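Local coordinates for putative glyoxalase superfamily protein (Ralstonia eutropha, PDB 3IUZ) that probably acts as an Fe(2+)-dependent dioxygenase of the 2-oxoadipate dioxygenase/decarboxylase family, converting 2-oxoadipate to 2-hydroxyglutarate, at residues A[95-98]-A[104-107]; A[98-103]-A[126-131]; A[168-173]-A[205-210]. All coordinates share one frame; numbering follows the deposited sequence.

Contacts 1 and 2 share E98 and lie at the beginning of helix 101-110, their centres about 9 Å apart. Contact 1 folds the incoming loop onto R105; contact 2 fastens the turn before the helix to strand 125-132, and T104 CG2 comes within 3.2 Å of Y130 OH between them. Contact 3, whose centre is about 11 Å from that of contact 1, is joined to it by a salt bridge from R105 NH2 to D169 OD1 (2.7 Å) and by L96 CD1 against P170 CD (3.7 Å). Contacts 2 and 3 do not touch, their nearest atoms being about 5 Å apart.

Contact 1 (A[95-98]-A[104-107])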
loop_
_atom_site.group_PDB
_atom_site.type_symbol
_atom_site.label_atom_id
_atom_site.label_comp_id
_atom_site.label_asym_id
_atom_site.label_seq_id
_atom_site.Cartn_x
_atom_site.Cartn_y
_atom_site.Cartn_z
ATOM N N ALA A 95 -6.615 -19.047 -5.657
ATOM C CA ALA A 95 -7.816 -18.341 -6.116
ATOM C C ALA A 95 -7.601 -16.874 -6.473
ATOM O O ALA A 95 -8.558 -16.176 -6.830
ATOM C CB ALA A 95 -8.902 -18.461 -5.069
ATOM N N LEU A 96 -6.349 -16.403 -6.377
ATOM C CA LEU A 96 -5.990 -15.013 -6.527
ATOM C C LEU A 96 -5.556 -14.739 -7.958
ATOM O O LEU A 96 -4.701 -15.468 -8.488
ATOM C CB LEU A 96 -4.837 -14.662 -5.560
ATOM C CG LEU A 96 -4.535 -13.170 -5.292
ATOM C CD1 LEU A 96 -5.737 -12.500 -4.622
ATOM C CD2 LEU A 96 -3.234 -13.165 -4.432
ATOM N N PRO A 97 -6.201 -13.755 -8.625
ATOM C CA PRO A 97 -5.709 -13.387 -9.945
ATOM C C PRO A 97 -4.196 -13.095 -9.910
ATOM O O PRO A 97 -3.641 -12.665 -8.893
ATOM C CB PRO A 97 -6.499 -12.113 -10.307
ATOM C CG PRO A 97 -7.760 -12.175 -9.419
ATOM C CD PRO A 97 -7.299 -12.890 -8.166
ATOM N N GLU A 98 -3.559 -13.303 -11.040
ATOM C CA GLU A 98 -2.132 -13.262 -11.140
ATOM C C GLU A 98 -1.632 -11.831 -11.161
ATOM O O GLU A 98 -2.190 -10.997 -11.845
ATOM C CB GLU A 98 -1.704 -13.930 -12.445
ATOM C CG GLU A 98 -2.078 -15.395 -12.591
ATOM C CD GLU A 98 -1.748 -15.947 -13.980
ATOM O OE1 GLU A 98 -0.693 -15.580 -14.513
ATOM O OE2 GLU A 98 -2.560 -16.711 -14.535
ATOM N N THR A 104 -5.796 -4.244 -9.847
ATOM C CA THR A 104 -6.393 -3.342 -10.835
ATOM C C THR A 104 -7.939 -3.520 -10.924
ATOM O O THR A 104 -8.640 -2.565 -11.187
ATOM C CB THR A 104 -5.767 -3.476 -12.216
ATOM O OG1 THR A 104 -5.686 -4.833 -12.593
ATOM C CG2 THR A 104 -4.321 -2.870 -12.208
ATOM N N ARG A 105 -8.418 -4.737 -10.731
ATOM C CA ARG A 105 -9.839 -5.047 -10.626
ATOM C C ARG A 105 -10.550 -4.319 -9.463
ATOM O O ARG A 105 -11.779 -4.250 -9.462
ATOM C CB ARG A 105 -10.066 -6.537 -10.492
ATOM C CG ARG A 105 -9.733 -7.101 -9.081
ATOM C CD ARG A 105 -9.691 -8.609 -8.995
ATOM N NE ARG A 105 -9.166 -9.045 -7.696
ATOM C CZ ARG A 105 -9.548 -10.130 -7.020
ATOM N NH1 ARG A 105 -10.470 -10.972 -7.481
ATOM N NH2 ARG A 105 -8.952 -10.413 -5.878
ATOM N N ILE A 106 -9.764 -3.774 -8.512
ATOM C CA ILE A 106 -10.249 -2.962 -7.422
ATOM C C ILE A 106 -10.009 -1.478 -7.719
ATOM O O ILE A 106 -10.923 -0.647 -7.609
ATOM C CB ILE A 106 -9.546 -3.324 -6.067
ATOM C CG1 ILE A 106 -9.793 -4.776 -5.645
ATOM C CG2 ILE A 106 -9.955 -2.341 -4.965
ATOM C CD1 ILE A 106 -8.865 -5.281 -4.424
ATOM N N LEU A 107 -8.778 -1.117 -8.088
ATOM C CA LEU A 107 -8.440 0.293 -8.212
ATOM C C LEU A 107 -9.163 0.959 -9.386
ATOM O O LEU A 107 -9.467 2.144 -9.323
ATOM C CB LEU A 107 -6.921 0.475 -8.434
ATOM C CG LEU A 107 -6.049 -0.107 -7.312
ATOM C CD1 LEU A 107 -4.563 0.005 -7.516
ATOM C CD2 LEU A 107 -6.434 0.546 -5.977
#
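L96 and P97 meet the long side chain of R105, which reaches back from helix 101-110 to the loop that leads into that helix. L96 takes the smaller share. Its CG stands anti to the backbone N (chi1 -165°), and although the side chain does not set out towards the helix, this torsion brings the end of the branch closer: CD1 comes to 4.0 Å from R105 NH2. The methyl approaches the guanidinium obliquely, while the leucine also touches P170 in a loop further along the chain.

P97 follows and makes the closer approach. Its CG lies over one face of the guanidinium, offset towards the rim of the planar group, 3.5 Å from R105 NH1 and 3.6 Å from R105 CZ. The neighbouring ring atom, P97 CD, is 3.7 Å from R105 CZ, and the two side chains cross at about a right angle.

The loop connects strand 80-87 to helix 101-110, the first strand and the helix of a beta-alpha-beta-beta-beta module as in glyoxalase-type folds. Here the loop folds back on the helix it precedes.

The arginine leaves its helix with CG between the backbone N and the carbonyl carbon (chi1 76°) and then runs extended from CG to NE. Its polar end is held from several directions, which probably limits the rotation of the guanidinium. NE donates to the carbonyl of A102, three residues earlier, NH1 is hydrogen-bonded as well, and NH2 forms a salt bridge with D169 OD1.

Contact 2 (A[98-103]-A[126-131]); sequences EGEAAF and TGRSYA
E100 reaches from the type II' turn E98-A101, at the entry to helix 101-110, to Y130 and R128 on strand 125-132; helix and strand belong to a beta-alpha-beta-beta-beta module like those of the glyoxalase fold. The glutamate CG lies between its backbone N and carbonyl carbon (chi1 67°), and the chain extends from there to set the carboxylate against the strand. E100 OE1 meets Y130 at the ring edge, near its plane, where the tyrosine OH donates to it at 2.6 Å, on the syn side and somewhat out of the carboxylate plane; carboxylate and ring planes are 43° apart. R128 crosses E100 at about a right angle, its guanidinium turned 41° from the carboxylate. Here the aliphatic part does the touching: R128 CD is 3.5 Å from E100 OE1, whereas NH1 stays at 4.1 Å from that oxygen, beyond salt-bridge range. R128 NH1 is instead paired with E146, whose other carboxylate oxygen accepts from the backbone N of E100, so E146 ties both residues through its two oxygens. A water fills the remaining link: it donates to E100 OE1 at 2.8 Å and accepts from R128 NH1 at 2.8 Å, lying in the guanidinium plane at its edge.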
loop_
_atom_site.group_PDB
_atom_site.type_symbol
_atom_site.label_atom_id
_atom_site.label_comp_id
_atom_site.label_asym_id
_atom_site.label_seq_id
_atom_site.Cartn_x
_atom_site.Cartn_y
_atom_site.Cartn_z
ATOM N N GLU A 98 -3.559 -13.303 -11.040
ATOM C CA GLU A 98 -2.132 -13.262 -11.140
ATOM C C GLU A 98 -1.632 -11.831 -11.161
ATOM O O GLU A 98 -2.190 -10.997 -11.845
ATOM C CB GLU A 98 -1.704 -13.930 -12.445
ATOM C CG GLU A 98 -2.078 -15.395 -12.591
ATOM C CD GLU A 98 -1.748 -15.947 -13.980
ATOM O OE1 GLU A 98 -0.693 -15.580 -14.513
ATOM O OE2 GLU A 98 -2.560 -16.711 -14.535
ATOM N N GLY A 99 -0.513 -11.591 -10.492
ATOM C CA GLY A 99 0.107 -10.280 -10.485
ATOM C C GLY A 99 -0.818 -9.137 -10.155
ATOM O O GLY A 99 -1.656 -9.231 -9.221
ATOM N N GLU A 100 -0.663 -8.044 -10.873
ATOM C CA GLU A 100 -1.378 -6.803 -10.511
ATOM C C GLU A 100 -2.903 -6.877 -10.724
ATOM O O GLU A 100 -3.642 -6.051 -10.192
ATOM C CB GLU A 100 -0.820 -5.574 -11.188
ATOM C CG GLU A 100 -1.006 -5.540 -12.673
ATOM C CD GLU A 100 -1.125 -4.151 -13.208
ATOM O OE1 GLU A 100 -0.687 -3.199 -12.526
ATOM O OE2 GLU A 100 -1.641 -4.044 -14.333
ATOM N N ALA A 101 -3.364 -7.830 -11.530
ATOM C CA ALA A 101 -4.799 -7.986 -11.791
ATOM C C ALA A 101 -5.564 -8.162 -10.484
ATOM O O ALA A 101 -6.733 -7.895 -10.408
ATOM C CB ALA A 101 -5.069 -9.216 -12.711
ATOM N N ALA A 102 -4.900 -8.629 -9.447
ATOM C CA ALA A 102 -5.577 -8.814 -8.166
ATOM C C ALA A 102 -6.009 -7.477 -7.595
ATOM O O ALA A 102 -6.955 -7.413 -6.845
ATOM C CB ALA A 102 -4.672 -9.580 -7.170
ATOM N N PHE A 103 -5.292 -6.412 -7.953
ATOM C CA PHE A 103 -5.601 -5.067 -7.510
ATOM C C PHE A 103 -6.158 -4.109 -8.580
ATOM O O PHE A 103 -6.941 -3.256 -8.241
ATOM C CB PHE A 103 -4.367 -4.476 -6.824
ATOM C CG PHE A 103 -4.124 -5.117 -5.507
ATOM C CD1 PHE A 103 -4.867 -4.722 -4.412
ATOM C CD2 PHE A 103 -3.327 -6.255 -5.413
ATOM C CE1 PHE A 103 -4.763 -5.388 -3.233
ATOM C CE2 PHE A 103 -3.218 -6.921 -4.230
ATOM C CZ PHE A 103 -3.916 -6.470 -3.134
ATOM N N THR A 126 8.164 -5.805 -12.232
ATOM C CA THR A 126 7.604 -4.685 -12.983
ATOM C C THR A 126 6.747 -3.857 -12.069
ATOM O O THR A 126 5.779 -4.354 -11.400
ATOM C CB THR A 126 6.723 -5.173 -14.165
ATOM O OG1 THR A 126 7.478 -6.087 -14.961
ATOM C CG2 THR A 126 6.247 -3.959 -15.017
ATOM N N GLY A 127 7.031 -2.567 -12.036
ATOM C CA GLY A 127 6.217 -1.662 -11.242
ATOM C C GLY A 127 5.354 -0.768 -12.100
ATOM O O GLY A 127 5.760 -0.397 -13.201
ATOM N N ARG A 128 4.160 -0.467 -11.604
ATOM C CA ARG A 128 3.211 0.423 -12.301
ATOM C C ARG A 128 2.570 1.350 -11.291
ATOM O O ARG A 128 2.213 0.940 -10.182
ATOM C CB ARG A 128 2.135 -0.387 -13.004
ATOM C CG ARG A 128 2.664 -1.268 -14.095
ATOM C CD ARG A 128 1.579 -2.007 -14.893
ATOM N NE ARG A 128 2.127 -2.924 -15.930
ATOM C CZ ARG A 128 2.533 -4.177 -15.728
ATOM N NH1 ARG A 128 2.550 -4.711 -14.516
ATOM N NH2 ARG A 128 2.945 -4.908 -16.757
ATOM N N SER A 129 2.390 2.603 -11.656
ATOM C CA SER A 129 1.699 3.535 -10.778
ATOM C C SER A 129 0.282 3.798 -11.271
ATOM O O SER A 129 0.016 3.767 -12.494
ATOM C CB SER A 129 2.477 4.833 -10.678
ATOM O OG SER A 129 2.497 5.471 -11.954
ATOM N N TYR A 130 -0.603 4.009 -10.306
ATOM C CA TYR A 130 -2.046 4.286 -10.494
ATOM C C TYR A 130 -2.399 5.591 -9.798
ATOM O O TYR A 130 -2.204 5.748 -8.582
ATOM C CB TYR A 130 -2.894 3.108 -9.928
ATOM C CG TYR A 130 -2.721 1.936 -10.820
ATOM C CD1 TYR A 130 -3.447 1.852 -11.997
ATOM C CD2 TYR A 130 -1.665 1.025 -10.615
ATOM C CE1 TYR A 130 -3.250 0.798 -12.906
ATOM C CE2 TYR A 130 -1.431 -0.007 -11.499
ATOM C CZ TYR A 130 -2.224 -0.124 -12.651
ATOM O OH TYR A 130 -1.961 -1.122 -13.542
ATOM N N ALA A 131 -2.953 6.531 -10.566
ATOM C CA ALA A 131 -3.389 7.817 -10.028
ATOM C C ALA A 131 -4.866 7.959 -10.200
ATOM O O ALA A 131 -5.438 7.521 -11.203
ATOM C CB ALA A 131 -2.680 9.014 -10.752
HETATM O O HOH W 1 1.992 -3.824 -11.901
#

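Contact 3 (A[168-173]-A[205-210]); sequences ADPLTP and ERQHGV
Q207 lies against A168 and P170 along its whole side chain. CB rests 3.4 Å from A168 O, a carbonyl oxygen that is buried here without a partner. CG then passes P170 CD at 4.0 Å, and with a bend at chi2 (-52°) the side chain crosses P170 at about a right angle. At the amide carbon, CD is 3.6 Å from P170 CG. OE1 packs on P170 CB at 3.4 Å, while NE2, 3.7 Å from P170 CG, donates to P202 O and more weakly to E205 O. Behind this side chain the backbones are tied by A168 N donating to Q207 O, 2.8 Å long and nearly straight at 174°. Beyond A168, D169 OD1 accepts from L171 N at 2.9 Å in an Asx turn. The contact thus joins two surface loops: segment 168-173 comes between helices 154-164 and 173-185, whereas segment 205-210 comes between helices 190-200 and 213-222. T172 is the N-cap of helix 173-185, L171 packs on helix 101-110, and V210 touches strand 281-287.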
loop_
_atom_site.group_PDB
_atom_site.type_symbol
_atom_site.label_atom_id
_atom_site.label_comp_id
_atom_site.label_asym_id
_atom_site.label_seq_id
_atom_site.Cartn_x
_atom_site.Cartn_y
_atom_site.Cartn_z
ATOM N N ALA A 168 -6.045 -17.405 -1.018
ATOM C CA ALA A 168 -7.480 -17.079 -1.049
ATOM C C ALA A 168 -7.688 -15.879 -1.966
ATOM O O ALA A 168 -6.735 -15.129 -2.242
ATOM C CB ALA A 168 -8.019 -16.762 0.339
ATOM N N ASP A 169 -8.925 -15.736 -2.467
ATOM C CA ASP A 169 -9.360 -14.477 -3.078
ATOM C C ASP A 169 -10.134 -13.659 -2.065
ATOM O O ASP A 169 -11.279 -14.001 -1.678
ATOM C CB ASP A 169 -10.186 -14.717 -4.348
ATOM C CG ASP A 169 -10.530 -13.404 -5.083
ATOM O OD1 ASP A 169 -10.313 -12.319 -4.499
ATOM O OD2 ASP A 169 -10.991 -13.470 -6.257
ATOM N N PRO A 170 -9.526 -12.566 -1.578
ATOM C CA PRO A 170 -10.209 -11.749 -0.575
ATOM C C PRO A 170 -11.336 -10.847 -1.076
ATOM O O PRO A 170 -12.087 -10.299 -0.270
ATOM C CB PRO A 170 -9.064 -10.866 -0.060
ATOM C CG PRO A 170 -8.304 -10.604 -1.336
ATOM C CD PRO A 170 -8.270 -11.923 -2.014
ATOM N N LEU A 171 -11.475 -10.694 -2.382
ATOM C CA LEU A 171 -12.473 -9.758 -2.938
ATOM C C LEU A 171 -13.844 -10.439 -3.051
ATOM O O LEU A 171 -14.143 -11.081 -4.035
ATOM C CB LEU A 171 -11.990 -9.278 -4.307
ATOM C CG LEU A 171 -12.786 -8.067 -4.848
ATOM C CD1 LEU A 171 -12.567 -6.838 -4.024
ATOM C CD2 LEU A 171 -12.412 -7.793 -6.323
ATOM N N THR A 172 -14.679 -10.235 -2.056
ATOM C CA THR A 172 -15.888 -10.991 -1.884
ATOM C C THR A 172 -16.968 -10.542 -2.918
ATOM O O THR A 172 -16.838 -9.478 -3.535
ATOM C CB THR A 172 -16.451 -10.794 -0.485
ATOM O OG1 THR A 172 -17.018 -9.486 -0.363
ATOM C CG2 THR A 172 -15.398 -11.077 0.629
ATOM N N PRO A 173 -18.054 -11.316 -3.040
ATOM C CA PRO A 173 -19.111 -10.919 -3.971
ATOM C C PRO A 173 -19.779 -9.611 -3.607
ATOM O O PRO A 173 -20.165 -8.853 -4.482
ATOM C CB PRO A 173 -20.119 -12.053 -3.888
ATOM C CG PRO A 173 -19.429 -13.209 -3.196
ATOM C CD PRO A 173 -18.175 -12.723 -2.603
ATOM N N GLU A 205 -3.373 -7.562 2.276
ATOM C CA GLU A 205 -2.857 -8.479 3.287
ATOM C C GLU A 205 -2.332 -9.765 2.613
ATOM O O GLU A 205 -2.433 -9.937 1.399
ATOM C CB GLU A 205 -3.966 -8.834 4.278
ATOM C CG GLU A 205 -4.548 -7.680 5.079
ATOM C CD GLU A 205 -3.529 -6.936 5.933
ATOM O OE1 GLU A 205 -2.404 -7.442 6.162
ATOM O OE2 GLU A 205 -3.886 -5.830 6.400
ATOM N N ARG A 206 -1.771 -10.663 3.410
ATOM C CA ARG A 206 -1.260 -11.950 2.924
ATOM C C ARG A 206 -2.450 -12.875 2.701
ATOM O O ARG A 206 -3.151 -13.172 3.629
ATOM C CB ARG A 206 -0.304 -12.559 3.958
ATOM C CG ARG A 206 0.586 -13.720 3.475
ATOM C CD ARG A 206 1.101 -14.575 4.644
ATOM N NE ARG A 206 0.031 -15.411 5.162
ATOM C CZ ARG A 206 -0.003 -15.954 6.377
ATOM N NH1 ARG A 206 1.018 -15.792 7.212
ATOM N NH2 ARG A 206 -1.065 -16.672 6.749
ATOM N N GLN A 207 -2.640 -13.342 1.470
ATOM C CA GLN A 207 -3.753 -14.226 1.103
ATOM C C GLN A 207 -3.416 -15.714 1.111
ATOM O O GLN A 207 -4.320 -16.557 1.084
ATOM C CB GLN A 207 -4.216 -13.844 -0.280
ATOM C CG GLN A 207 -4.646 -12.363 -0.366
ATOM C CD GLN A 207 -5.636 -11.982 0.674
ATOM O OE1 GLN A 207 -6.498 -12.776 1.026
ATOM N NE2 GLN A 207 -5.574 -10.750 1.136
ATOM N N HIS A 208 -2.123 -16.037 1.148
ATOM C CA HIS A 208 -1.672 -17.415 1.296
ATOM C C HIS A 208 -1.458 -17.790 2.765
ATOM O O HIS A 208 -1.367 -16.918 3.635
ATOM C CB HIS A 208 -0.419 -17.693 0.429
ATOM C CG HIS A 208 0.747 -16.800 0.714
ATOM N ND1 HIS A 208 1.065 -15.699 -0.068
ATOM C CD2 HIS A 208 1.675 -16.842 1.707
ATOM C CE1 HIS A 208 2.140 -15.108 0.441
ATOM N NE2 HIS A 208 2.537 -15.792 1.506
ATOM N N GLY A 209 -1.381 -19.098 3.050
ATOM C CA GLY A 209 -1.170 -19.580 4.405
ATOM C C GLY A 209 0.281 -19.458 4.821
ATOM O O GLY A 209 1.122 -19.068 4.028
ATOM N N VAL A 210 0.547 -19.809 6.076
ATOM C CA VAL A 210 1.884 -19.788 6.636
ATOM C C VAL A 210 2.787 -20.604 5.729
ATOM O O VAL A 210 2.508 -21.739 5.473
ATOM C CB VAL A 210 1.893 -20.367 8.074
ATOM C CG1 VAL A 210 3.299 -20.431 8.628
ATOM C CG2 VAL A 210 0.953 -19.566 8.987
#